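Local coordinates for periplasmic divalent cation tolerance protein (Xylella fastidiosa, PDB 2NUH) that is of unknown biochemical function but may bind copper ions and contribute to tolerance of divalent cations, at residues S22-L25 against V26-R29; I71-L74 against C75-H78; L98-I101 against N102-D106. All coordinates share one frame; numbering follows the deposited sequence.

Contact 1. Residues S22-L25 against V26-R29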
ATOM      1  N   SER A  22      -4.511   2.496  -5.839  1.00 12.60           N
ATOM      2  CA  SER A  22      -5.337   1.329  -5.579  1.00 12.77           C
ATOM      3  C   SER A  22      -5.724   0.644  -6.874  1.00 13.27           C
ATOM      4  O   SER A  22      -5.576  -0.580  -7.019  1.00 13.45           O
ATOM      5  CB  SER A  22      -6.602   1.752  -4.842  1.00 12.50           C
ATOM      6  OG  SER A  22      -6.295   2.222  -3.547  1.00 14.61           O
ATOM      7  N   ARG A  23      -6.224   1.431  -7.822  1.00 13.33           N
ATOM      8  CA  ARG A  23      -6.711   0.862  -9.059  1.00 14.83           C
ATOM      9  C   ARG A  23      -5.579   0.245  -9.854  1.00 13.85           C
ATOM     10  O   ARG A  23      -5.711  -0.863 -10.370  1.00 14.66           O
ATOM     11  CB  ARG A  23      -7.432   1.912  -9.899  1.00 15.06           C
ATOM     12  CG  ARG A  23      -8.750   2.387  -9.322  1.00 18.17           C
ATOM     13  CD  ARG A  23      -9.460   3.343 -10.301  1.00 19.02           C
ATOM     14  NE  ARG A  23      -9.444   2.833 -11.678  1.00 25.05           N
ATOM     15  CZ  ARG A  23      -8.704   3.338 -12.664  1.00 29.02           C
ATOM     16  NH1 ARG A  23      -8.745   2.807 -13.882  1.00 28.75           N
ATOM     17  NH2 ARG A  23      -7.922   4.383 -12.446  1.00 30.99           N
ATOM     18  N   VAL A  24      -4.460   0.950  -9.946  1.00 13.17           N
ATOM     19  CA  VAL A  24      -3.362   0.443 -10.764  1.00 13.12           C
ATOM     20  C   VAL A  24      -2.753  -0.816 -10.171  1.00 12.75           C
ATOM     21  O   VAL A  24      -2.489  -1.771 -10.873  1.00 12.55           O
ATOM     22  CB  VAL A  24      -2.278   1.497 -11.007  1.00 13.52           C
ATOM     23  CG1 VAL A  24      -1.044   0.859 -11.641  1.00 14.78           C
ATOM     24  CG2 VAL A  24      -2.829   2.578 -11.923  1.00 14.64           C
ATOM     25  N   LEU A  25      -2.534  -0.821  -8.860  1.00 11.89           N
ATOM     26  CA  LEU A  25      -1.934  -2.005  -8.262  1.00 11.93           C
ATOM     27  C   LEU A  25      -2.812  -3.235  -8.451  1.00 11.53           C
ATOM     28  O   LEU A  25      -2.297  -4.324  -8.677  1.00 12.13           O
ATOM     29  CB  LEU A  25      -1.671  -1.790  -6.777  1.00 11.99           C
ATOM     30  CG  LEU A  25      -0.537  -0.812  -6.468  1.00 13.27           C
ATOM     31  CD1 LEU A  25      -0.315  -0.746  -4.960  1.00 13.05           C
ATOM     32  CD2 LEU A  25       0.751  -1.217  -7.178  1.00 14.90           C
ATOM     33  N   VAL A  26      -4.125  -3.055  -8.350  1.00 12.25           N
ATOM     34  CA  VAL A  26      -5.042  -4.175  -8.536  1.00 12.75           C
ATOM     35  C   VAL A  26      -5.119  -4.532 -10.018  1.00 13.08           C
ATOM     36  O   VAL A  26      -5.026  -5.702 -10.378  1.00 14.23           O
ATOM     37  CB  VAL A  26      -6.440  -3.865  -7.965  1.00 12.44           C
ATOM     38  CG1 VAL A  26      -7.431  -4.976  -8.317  1.00 14.47           C
ATOM     39  CG2 VAL A  26      -6.361  -3.689  -6.459  1.00 13.24           C
ATOM     40  N   GLN A  27      -5.227  -3.524 -10.878  1.00 13.91           N
ATOM     41  CA  GLN A  27      -5.361  -3.783 -12.306  1.00 14.93           C
ATOM     42  C   GLN A  27      -4.159  -4.518 -12.836  1.00 14.82           C
ATOM     43  O   GLN A  27      -4.290  -5.426 -13.658  1.00 15.09           O
ATOM     44  CB  GLN A  27      -5.462  -2.471 -13.061  1.00 15.90           C
ATOM     45  CG  GLN A  27      -6.825  -1.907 -13.077  1.00 19.38           C
ATOM     46  CD  GLN A  27      -6.840  -0.456 -13.481  1.00 22.69           C
ATOM     47  OE1 GLN A  27      -5.813   0.230 -13.440  1.00 24.73           O
ATOM     48  NE2 GLN A  27      -8.010   0.025 -13.871  1.00 25.24           N
ATOM     49  N   GLU A  28      -2.985  -4.113 -12.367  1.00 14.05           N
ATOM     50  CA  GLU A  28      -1.748  -4.720 -12.827  1.00 14.37           C
ATOM     51  C   GLU A  28      -1.370  -5.978 -12.084  1.00 14.16           C
ATOM     52  O   GLU A  28      -0.272  -6.501 -12.255  1.00 14.38           O
ATOM     53  CB  GLU A  28      -0.611  -3.713 -12.787  1.00 14.26           C
ATOM     54  CG  GLU A  28      -0.885  -2.561 -13.721  1.00 15.39           C
ATOM     55  CD  GLU A  28       0.188  -1.524 -13.738  1.00 16.48           C
ATOM     56  OE1 GLU A  28       1.186  -1.644 -12.989  1.00 16.83           O
ATOM     57  OE2 GLU A  28       0.009  -0.558 -14.509  1.00 16.85           O
ATOM     58  N   ARG A  29      -2.289  -6.446 -11.241  1.00 13.57           N
ATOM     59  CA  ARG A  29      -2.108  -7.684 -10.490  1.00 13.99           C
ATOM     60  C   ARG A  29      -0.837  -7.656  -9.655  1.00 13.46           C
ATOM     61  O   ARG A  29      -0.098  -8.626  -9.556  1.00 13.64           O
ATOM     62  CB  ARG A  29      -2.170  -8.903 -11.416  1.00 14.62           C
ATOM     63  CG  ARG A  29      -3.521  -9.023 -12.079  1.00 18.15           C
ATOM     64  CD  ARG A  29      -3.687 -10.307 -12.874  1.00 24.27           C
ATOM     65  NE  ARG A  29      -4.963 -10.298 -13.592  1.00 28.23           N
ATOM     66  CZ  ARG A  29      -6.111 -10.763 -13.105  1.00 30.12           C
ATOM     67  NH1 ARG A  29      -6.166 -11.290 -11.886  1.00 29.98           N
ATOM     68  NH2 ARG A  29      -7.214 -10.700 -13.842  1.00 31.06           N
TER
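Gln27, Val24 and Val26 carry most of this contact between successive turns of helix 15-27. The backbone N of Gln27 donates to Arg23 O at 2.8 Å, and its side chain runs alongside that of Arg23, both pointing the same way on the exposed side of the helix. Amide and guanidinium planes stand 85° apart. As modelled, Gln27 NE2 lies 2.9 Å from Arg23 NH1; both are donors, so the assigned orientation of this amide is doubtful. Val24 suits the less exposed side: its CG1 is anti to the backbone N (chi1 170°), which carries that methyl over to the next turn, where Val24 CG1 lies 3.4 Å from Glu28 CD. Glu28 N in turn bonds Val24 O at 2.8 Å, while OE1 of its carboxylate forms a salt bridge with Arg73. Val26 leans CG2 against Ser22 O at 3.3 Å, beside the bond from its own N to the same oxygen. A Schellman motif then ends the helix: Arg29, at positive phi, gives its N to Val26 O, and Leu30 N turns back to Leu25 O. Around this turn, Val24 and Leu25 face helix 67-77, whereas Ser22 rests on strand 33-38 of the antiparallel sheet.

Contact 2. Residues I71-L74 against C75-H78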
ATOM      1  N   ILE A  71       5.639  -2.218  -4.444  1.00 10.38           N
ATOM      2  CA  ILE A  71       6.269  -1.054  -3.853  1.00 10.99           C
ATOM      3  C   ILE A  71       6.838  -0.128  -4.913  1.00 11.39           C
ATOM      4  O   ILE A  71       6.688   1.089  -4.826  1.00 12.06           O
ATOM      5  CB  ILE A  71       7.355  -1.445  -2.848  1.00 10.55           C
ATOM      6  CG1 ILE A  71       6.682  -2.014  -1.586  1.00 11.05           C
ATOM      7  CG2 ILE A  71       8.221  -0.217  -2.488  1.00 12.03           C
ATOM      8  CD1 ILE A  71       7.649  -2.618  -0.558  1.00 13.15           C
ATOM      9  N   THR A  72       7.475  -0.697  -5.929  1.00 11.58           N
ATOM     10  CA  THR A  72       8.096   0.161  -6.909  1.00 11.99           C
ATOM     11  C   THR A  72       7.029   0.796  -7.781  1.00 11.96           C
ATOM     12  O   THR A  72       7.142   1.967  -8.142  1.00 11.43           O
ATOM     13  CB  THR A  72       9.151  -0.574  -7.762  1.00 13.32           C
ATOM     14  OG1 THR A  72       8.525  -1.605  -8.511  1.00 15.73           O
ATOM     15  CG2 THR A  72      10.194  -1.212  -6.890  1.00 12.92           C
ATOM     16  N   ARG A  73       5.970   0.056  -8.103  1.00 11.36           N
ATOM     17  CA  ARG A  73       4.896   0.665  -8.882  1.00 10.98           C
ATOM     18  C   ARG A  73       4.178   1.739  -8.073  1.00 11.67           C
ATOM     19  O   ARG A  73       3.832   2.800  -8.585  1.00 11.23           O
ATOM     20  CB  ARG A  73       3.908  -0.394  -9.351  1.00 11.86           C
ATOM     21  CG  ARG A  73       2.881   0.111 -10.342  1.00 12.20           C
ATOM     22  CD  ARG A  73       3.530   0.552 -11.645  1.00 14.71           C
ATOM     23  NE  ARG A  73       2.484   0.765 -12.635  1.00 14.47           N
ATOM     24  CZ  ARG A  73       2.302   1.886 -13.312  1.00 14.10           C
ATOM     25  NH1 ARG A  73       1.280   1.956 -14.155  1.00 14.01           N
ATOM     26  NH2 ARG A  73       3.134   2.912 -13.165  1.00 14.11           N
ATOM     27  N   LEU A  74       3.965   1.464  -6.794  1.00 11.59           N
ATOM     28  CA  LEU A  74       3.443   2.479  -5.889  1.00 12.42           C
ATOM     29  C   LEU A  74       4.298   3.742  -5.974  1.00 12.15           C
ATOM     30  O   LEU A  74       3.777   4.851  -6.095  1.00 11.96           O
ATOM     31  CB  LEU A  74       3.439   1.916  -4.466  1.00 12.77           C
ATOM     32  CG  LEU A  74       3.282   2.811  -3.244  1.00 15.54           C
ATOM     33  CD1 LEU A  74       1.851   3.197  -3.086  1.00 19.08           C
ATOM     34  CD2 LEU A  74       3.762   2.054  -2.004  1.00 15.30           C
ATOM     35  N   CYS A  75       5.612   3.564  -5.932  1.00 11.81           N
ATOM     36  CA  CYS A  75       6.485   4.721  -6.045  1.00 12.06           C
ATOM     37  C   CYS A  75       6.298   5.447  -7.356  1.00 11.68           C
ATOM     38  O   CYS A  75       6.323   6.672  -7.386  1.00 11.81           O
ATOM     39  CB  CYS A  75       7.931   4.302  -5.919  1.00 12.28           C
ATOM     40  SG  CYS A  75       8.377   3.837  -4.276  1.00 14.13           S
ATOM     41  N   ALA A  76       6.134   4.685  -8.436  1.00 11.55           N
ATOM     42  CA  ALA A  76       6.030   5.279  -9.759  1.00 11.91           C
ATOM     43  C   ALA A  76       4.776   6.132  -9.862  1.00 12.13           C
ATOM     44  O   ALA A  76       4.694   7.040 -10.687  1.00 12.66           O
ATOM     45  CB  ALA A  76       6.010   4.188 -10.811  1.00 12.08           C
ATOM     46  N   LEU A  77       3.794   5.820  -9.027  1.00 12.30           N
ATOM     47  CA  LEU A  77       2.506   6.491  -9.093  1.00 11.87           C
ATOM     48  C   LEU A  77       2.364   7.525  -8.013  1.00 11.78           C
ATOM     49  O   LEU A  77       1.336   8.188  -7.918  1.00 12.67           O
ATOM     50  CB  LEU A  77       1.390   5.471  -8.905  1.00 12.49           C
ATOM     51  CG  LEU A  77       1.303   4.379  -9.964  1.00 13.70           C
ATOM     52  CD1 LEU A  77       0.375   3.273  -9.491  1.00 15.08           C
ATOM     53  CD2 LEU A  77       0.840   4.973 -11.279  1.00 14.45           C
ATOM     54  N   HIS A  78       3.375   7.656  -7.174  1.00 11.25           N
ATOM     55  CA  HIS A  78       3.170   8.386  -5.944  1.00 11.08           C
ATOM     56  C   HIS A  78       3.483   9.858  -6.064  1.00 11.50           C
ATOM     57  O   HIS A  78       4.479  10.221  -6.670  1.00 11.50           O
ATOM     58  CB  HIS A  78       4.027   7.800  -4.848  1.00 11.43           C
ATOM     59  CG  HIS A  78       3.375   7.878  -3.517  1.00 10.94           C
ATOM     60  ND1 HIS A  78       3.284   9.052  -2.810  1.00 12.30           N
ATOM     61  CD2 HIS A  78       2.733   6.938  -2.788  1.00 12.23           C
ATOM     62  CE1 HIS A  78       2.630   8.826  -1.682  1.00 11.84           C
ATOM     63  NE2 HIS A  78       2.289   7.553  -1.644  1.00 12.49           N
TER
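Arg73 and Leu77 meet one turn apart on helix 67-77, the second of two helices packed together on the antiparallel sheet of this ferredoxin-like, GlnB-related fold. Leu77 comes over one face of the guanidinium, off centre, with Leu77 CD2 3.6 Å from Arg73 NH2; Ala76 CB lies at the edge, near the plane. Arginine fits here because its flat end can lie against a methyl while still using its N-H groups. The bend at chi2 (65°) swings the chain toward the following turn, and at NE its second-shell partner, Glu28 of helix 15-27, helps hold the group in place. Farther round, the buried Leu74 runs beside His78; Leu74 CD1 lies 3.9 Å from His78 CD2, at the ring edge. The histidine is gripped from both nitrogens: NE2 pairs with Thr11 O and ND1 with Tyr80 N, a pattern consistent with a proton on NE2. Leu74 also packs on Ile21 of helix 15-27 and Ser10 of strand 5-12, where a branched apolar side chain suits the buried position. On another side the thiol of Cys75 makes a loose apolar contact, SG lying 4.4 Å from Ile71 CG2. At the last turn Leu77 N donates to Leu74 O at 3.1 Å, from 66° out of the carbonyl plane, and weakly to Arg73 O.

Contact 3. Residues L98-I101 against N102-D106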
ATOM      1  N   LEU A  98      -6.159 -16.176   1.918  1.00 14.24           N
ATOM      2  CA  LEU A  98      -4.771 -16.163   1.475  1.00 15.17           C
ATOM      3  C   LEU A  98      -4.671 -16.722   0.068  1.00 16.00           C
ATOM      4  O   LEU A  98      -3.945 -16.179  -0.774  1.00 16.66           O
ATOM      5  CB  LEU A  98      -3.908 -16.970   2.427  1.00 15.63           C
ATOM      6  CG  LEU A  98      -3.930 -16.535   3.888  1.00 15.61           C
ATOM      7  CD1 LEU A  98      -3.186 -17.575   4.708  1.00 17.37           C
ATOM      8  CD2 LEU A  98      -3.328 -15.154   4.105  1.00 18.54           C
ATOM      9  N   THR A  99      -5.423 -17.783  -0.211  1.00 16.29           N
ATOM     10  CA  THR A  99      -5.423 -18.363  -1.548  1.00 16.99           C
ATOM     11  C   THR A  99      -5.957 -17.357  -2.561  1.00 16.89           C
ATOM     12  O   THR A  99      -5.410 -17.215  -3.654  1.00 17.24           O
ATOM     13  CB  THR A  99      -6.229 -19.675  -1.586  1.00 17.38           C
ATOM     14  OG1 THR A  99      -5.539 -20.641  -0.787  1.00 18.92           O
ATOM     15  CG2 THR A  99      -6.372 -20.208  -3.016  1.00 18.46           C
ATOM     16  N   TRP A 100      -7.021 -16.650  -2.200  1.00 16.42           N
ATOM     17  CA  TRP A 100      -7.586 -15.641  -3.094  1.00 16.14           C
ATOM     18  C   TRP A 100      -6.575 -14.536  -3.430  1.00 16.10           C
ATOM     19  O   TRP A 100      -6.428 -14.156  -4.594  1.00 15.83           O
ATOM     20  CB  TRP A 100      -8.872 -15.058  -2.503  1.00 16.33           C
ATOM     21  CG  TRP A 100      -9.396 -13.918  -3.289  1.00 16.47           C
ATOM     22  CD1 TRP A 100     -10.148 -13.978  -4.432  1.00 17.56           C
ATOM     23  CD2 TRP A 100      -9.187 -12.532  -3.015  1.00 16.44           C
ATOM     24  NE1 TRP A 100     -10.425 -12.705  -4.881  1.00 19.37           N
ATOM     25  CE2 TRP A 100      -9.849 -11.799  -4.029  1.00 17.56           C
ATOM     26  CE3 TRP A 100      -8.511 -11.835  -2.008  1.00 15.70           C
ATOM     27  CZ2 TRP A 100      -9.848 -10.397  -4.062  1.00 17.76           C
ATOM     28  CZ3 TRP A 100      -8.509 -10.437  -2.044  1.00 16.94           C
ATOM     29  CH2 TRP A 100      -9.174  -9.740  -3.064  1.00 17.56           C
ATOM     30  N   ILE A 101      -5.858 -14.043  -2.428  1.00 15.90           N
ATOM     31  CA  ILE A 101      -4.851 -13.020  -2.680  1.00 16.23           C
ATOM     32  C   ILE A 101      -3.889 -13.541  -3.716  1.00 17.11           C
ATOM     33  O   ILE A 101      -3.606 -12.869  -4.708  1.00 17.12           O
ATOM     34  CB  ILE A 101      -4.093 -12.642  -1.402  1.00 15.87           C
ATOM     35  CG1 ILE A 101      -5.012 -11.836  -0.495  1.00 16.37           C
ATOM     36  CG2 ILE A 101      -2.825 -11.831  -1.742  1.00 16.43           C
ATOM     37  CD1 ILE A 101      -4.445 -11.582   0.866  1.00 18.11           C
ATOM     38  N   ASN A 102      -3.422 -14.766  -3.502  1.00 17.47           N
ATOM     39  CA  ASN A 102      -2.408 -15.337  -4.368  1.00 18.84           C
ATOM     40  C   ASN A 102      -2.928 -15.589  -5.761  1.00 19.56           C
ATOM     41  O   ASN A 102      -2.235 -15.299  -6.732  1.00 20.18           O
ATOM     42  CB  ASN A 102      -1.842 -16.621  -3.764  1.00 18.95           C
ATOM     43  CG  ASN A 102      -0.865 -16.344  -2.649  1.00 21.08           C
ATOM     44  OD1 ASN A 102       0.090 -15.603  -2.832  1.00 24.04           O
ATOM     45  ND2 ASN A 102      -1.093 -16.944  -1.485  1.00 22.86           N
ATOM     46  N   THR A 103      -4.142 -16.126  -5.866  1.00 19.90           N
ATOM     47  CA  THR A 103      -4.692 -16.460  -7.180  1.00 20.70           C
ATOM     48  C   THR A 103      -5.044 -15.212  -7.981  1.00 20.42           C
ATOM     49  O   THR A 103      -5.013 -15.229  -9.212  1.00 21.12           O
ATOM     50  CB  THR A 103      -5.897 -17.410  -7.094  1.00 21.05           C
ATOM     51  OG1 THR A 103      -6.928 -16.814  -6.304  1.00 23.18           O
ATOM     52  CG2 THR A 103      -5.474 -18.730  -6.465  1.00 22.56           C
ATOM     53  N   GLU A 104      -5.350 -14.120  -7.287  1.00 19.77           N
ATOM     54  CA  GLU A 104      -5.618 -12.859  -7.961  1.00 19.67           C
ATOM     55  C   GLU A 104      -4.415 -12.321  -8.702  1.00 19.32           C
ATOM     56  O   GLU A 104      -4.568 -11.645  -9.726  1.00 19.62           O
ATOM     57  CB  GLU A 104      -6.085 -11.795  -6.974  1.00 19.64           C
ATOM     58  CG  GLU A 104      -7.520 -11.962  -6.536  1.00 20.95           C
ATOM     59  CD  GLU A 104      -8.499 -11.759  -7.673  1.00 21.66           C
ATOM     60  OE1 GLU A 104      -9.046 -12.770  -8.163  1.00 23.01           O
ATOM     61  OE2 GLU A 104      -8.716 -10.595  -8.077  1.00 25.07           O
ATOM     62  N   ILE A 105      -3.223 -12.589  -8.181  1.00 18.33           N
ATOM     63  CA  ILE A 105      -2.024 -11.935  -8.701  1.00 18.43           C
ATOM     64  C   ILE A 105      -0.977 -12.882  -9.275  1.00 19.43           C
ATOM     65  O   ILE A 105      -0.096 -12.446 -10.009  1.00 19.61           O
ATOM     66  CB  ILE A 105      -1.388 -10.973  -7.656  1.00 18.22           C
ATOM     67  CG1 ILE A 105      -0.927 -11.719  -6.402  1.00 16.45           C
ATOM     68  CG2 ILE A 105      -2.367  -9.850  -7.304  1.00 19.13           C
ATOM     69  CD1 ILE A 105      -0.385 -10.768  -5.313  1.00 16.91           C
ATOM     70  N   ASP A 106      -1.069 -14.167  -8.948  1.00 20.05           N
ATOM     71  CA  ASP A 106      -0.115 -15.148  -9.470  1.00 21.31           C
ATOM     72  C   ASP A 106      -0.590 -15.706 -10.807  1.00 22.33           C
ATOM     73  O   ASP A 106      -1.717 -15.450 -11.230  1.00 24.17           O
ATOM     74  CB  ASP A 106       0.103 -16.286  -8.473  1.00 21.44           C
ATOM     75  CG  ASP A 106       0.869 -15.852  -7.233  1.00 21.84           C
ATOM     76  OD1 ASP A 106       0.853 -16.606  -6.241  1.00 22.55           O
ATOM     77  OD2 ASP A 106       1.497 -14.769  -7.243  1.00 21.45           O
TER
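Leu98 O, Thr99 O and Trp100 O accept the backbone N-H groups of Asn102, Thr103 and Glu104 in turn, the regular i to i+4 bonding of helix 95-105. The shortest, Thr103 N to Thr99 O, is 2.8 Å. Near the C-terminal end, Asn102 O takes two donors: Asp106 N at 2.7 Å and Ile105 N at 3.2 Å. Among the side chains, Trp100 and Glu104 meet by a CH-pi contact. Glu104 CG sits over the five-membered ring of Trp100, 3.6 Å from its centroid and 23° off the ring normal. A bend at chi2 (-66°) folds the glutamate chain across the indole, whose plane lies within 9° of the carboxylate plane. The aliphatic part of glutamate thus supplies apolar contact to the broad indole. Helix 95-105 follows the ferredoxin-like core of CutA and sets Leu98 and Ile101 against Val5 of strand 5-12, an apolar meeting that suits branched side chains. Ile105, which packs on Thr62 and Asn63 of strand 50-63, lays CG1 3.4 Å from Ile101 O. Thr99 and Thr103 give the helix an exposed, polar side. Thr103 OG1 stands between its own N and carbonyl carbon, within 3.1 Å of Thr99 O and 3.2 Å of Trp100 O, and which of the two receives its proton is not settled. Thr103 CG2 meets Thr99 CG2 at 3.9 Å. Asn102, short and amide-tipped, faces Asn63 instead: its OD1 accepts from Asn63 ND2, which also bonds Asp106 OD2.

All three contacts are turns near the C-terminal ends of helices, but they differ in surroundings. Contacts 1 and 2 belong to the two helices that pack against each other and touch directly: the Val24 and Leu77 methyls meet, and the Glu28–Arg73 salt bridge joins the turns. Contact 2 is a surface contact, though nearest the chain centre, while contacts 1 and 3 are partly buried. Contact 3 lies apart from contact 2, about 10 Å between nearest atoms, yet reaches contact 1 through a probable hydrogen bond from Arg29 NH1 to Glu104 O. It lays a carboxylate-bearing chain over an indole and adds threonine hydroxyls; where contacts 1 and 2 meet, aliphatic packing flanks a salt bridge.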